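Local coordinates for 3-guanidinopropionase (Pseudomonas aeruginosa, PDB 3NIQ), which hydrolyses 3-guanidinopropanoate to beta-alanine and urea, using two manganese ions per subunit, and assembles as a homohexamer, at residues G89-N94 and E106-Q111. Numbering follows the deposited sequence.
Sequences GDAPVN and EGFYRQ
Ala-91 and Pro-92 meet Phe-108 and Tyr-109 in a small, wholly apolar contact, where the chain leaving strand 85-90 is covered by helix 98-114, the helix that follows it. Phe-108 carries most of it. With CG anti to the backbone N (chi1 -175°), its ring reaches out from the helix and turns one face to Ala-91, whose CA sits over the ring centre, 4.1 Å from the centroid and 13° off the normal, a CH-pi contact. The methyl of Ala-91 also touches the ring, CB to Phe-108 CD2 at 3.8 Å. Pro-92 closes in nearer the root of the side chain, its CD 3.6 Å from Phe-108 CB. Tyr-109 contributes less: its CE2 lies 4.2 Å from Ala-91 CB, while its side chain also touches strand 37-42 and helix 129-136, and the OH of this buried residue is hydrogen-bonded to Ser-121 OG. Away from the contact, Arg-110 grips Glu-106 OE2 side-on through NE and NH2. Strand 85-90, helix 98-114 and the parallel strand 118-123 form a beta-alpha-beta crossover; the contact packs its first loop on its helix, beside an outermost strand of this chain's sheet in the alpha/beta arginase fold.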
# COMPACT_ATOMS: atom_id res chain seq x y z
N GLY A 89 17.94 1.78 24.64
CA GLY A 89 17.20 0.54 24.40
C GLY A 89 15.72 0.74 24.69
O GLY A 89 15.22 1.88 24.69
N ASP A 90 15.01 -0.37 24.91
CA ASP A 90 13.58 -0.33 25.20
C ASP A 90 13.29 -0.66 26.66
O ASP A 90 13.91 -1.55 27.22
CB ASP A 90 12.83 -1.37 24.34
CG ASP A 90 12.74 -0.97 22.88
OD1 ASP A 90 12.98 0.21 22.52
OD2 ASP A 90 12.41 -1.87 22.09
N ALA A 91 12.31 0.02 27.24
CA ALA A 91 11.80 -0.36 28.54
C ALA A 91 11.23 -1.81 28.49
O ALA A 91 10.76 -2.25 27.44
CB ALA A 91 10.74 0.60 29.00
N PRO A 92 11.32 -2.55 29.60
CA PRO A 92 10.74 -3.89 29.66
C PRO A 92 9.21 -3.81 29.56
O PRO A 92 8.60 -2.93 30.16
CB PRO A 92 11.19 -4.42 31.05
CG PRO A 92 11.52 -3.18 31.84
CD PRO A 92 12.04 -2.20 30.84
N VAL A 93 8.62 -4.70 28.77
CA VAL A 93 7.20 -4.67 28.47
C VAL A 93 6.65 -6.11 28.48
O VAL A 93 7.38 -7.05 28.20
CB VAL A 93 6.97 -3.99 27.08
CG1 VAL A 93 5.61 -4.28 26.54
CG2 VAL A 93 7.21 -2.47 27.17
N ASN A 94 5.36 -6.26 28.80
CA ASN A 94 4.65 -7.54 28.76
C ASN A 94 3.34 -7.36 27.97
O ASN A 94 2.37 -6.79 28.49
CB ASN A 94 4.36 -8.04 30.18
CG ASN A 94 3.59 -9.38 30.20
OD1 ASN A 94 3.03 -9.84 29.20
ND2 ASN A 94 3.56 -9.99 31.37
N GLU A 106 7.63 1.33 35.00
CA GLU A 106 7.96 2.29 36.06
C GLU A 106 9.33 1.97 36.68
O GLU A 106 10.11 2.88 36.98
CB GLU A 106 6.88 2.32 37.16
CG GLU A 106 7.28 3.24 38.33
CD GLU A 106 6.25 3.32 39.46
OE1 GLU A 106 5.13 2.76 39.33
OE2 GLU A 106 6.56 3.97 40.48
N GLY A 107 9.60 0.68 36.92
CA GLY A 107 10.86 0.24 37.53
C GLY A 107 12.06 0.68 36.70
O GLY A 107 13.05 1.18 37.23
N PHE A 108 11.94 0.54 35.38
CA PHE A 108 12.96 1.03 34.47
C PHE A 108 13.16 2.54 34.60
O PHE A 108 14.29 3.04 34.73
CB PHE A 108 12.56 0.66 33.04
CG PHE A 108 13.59 1.01 32.00
CD1 PHE A 108 14.70 0.20 31.80
CD2 PHE A 108 13.43 2.14 31.21
CE1 PHE A 108 15.67 0.52 30.82
CE2 PHE A 108 14.39 2.48 30.24
CZ PHE A 108 15.52 1.67 30.05
N TYR A 109 12.06 3.30 34.56
CA TYR A 109 12.17 4.74 34.61
C TYR A 109 12.65 5.26 35.96
O TYR A 109 13.26 6.32 36.02
CB TYR A 109 10.86 5.43 34.18
CG TYR A 109 10.77 5.49 32.66
CD1 TYR A 109 11.19 6.63 31.96
CD2 TYR A 109 10.32 4.40 31.93
CE1 TYR A 109 11.15 6.68 30.56
CE2 TYR A 109 10.28 4.44 30.51
CZ TYR A 109 10.68 5.58 29.85
OH TYR A 109 10.65 5.65 28.47
N ARG A 110 12.36 4.54 37.04
CA ARG A 110 12.94 4.89 38.37
C ARG A 110 14.47 4.85 38.33
O ARG A 110 15.14 5.67 38.95
CB ARG A 110 12.44 3.94 39.45
CG ARG A 110 10.97 4.16 39.85
CD ARG A 110 10.70 3.68 41.25
NE ARG A 110 9.29 3.79 41.64
CZ ARG A 110 8.86 3.56 42.88
NH1 ARG A 110 9.73 3.23 43.84
NH2 ARG A 110 7.56 3.66 43.18
N GLN A 111 15.02 3.88 37.60
CA GLN A 111 16.47 3.74 37.45
C GLN A 111 17.03 4.87 36.62
O GLN A 111 18.07 5.45 36.94
CB GLN A 111 16.81 2.43 36.74
CG GLN A 111 16.76 1.19 37.62
CD GLN A 111 16.80 -0.09 36.80
OE1 GLN A 111 16.41 -0.11 35.63
NE2 GLN A 111 17.27 -1.17 37.41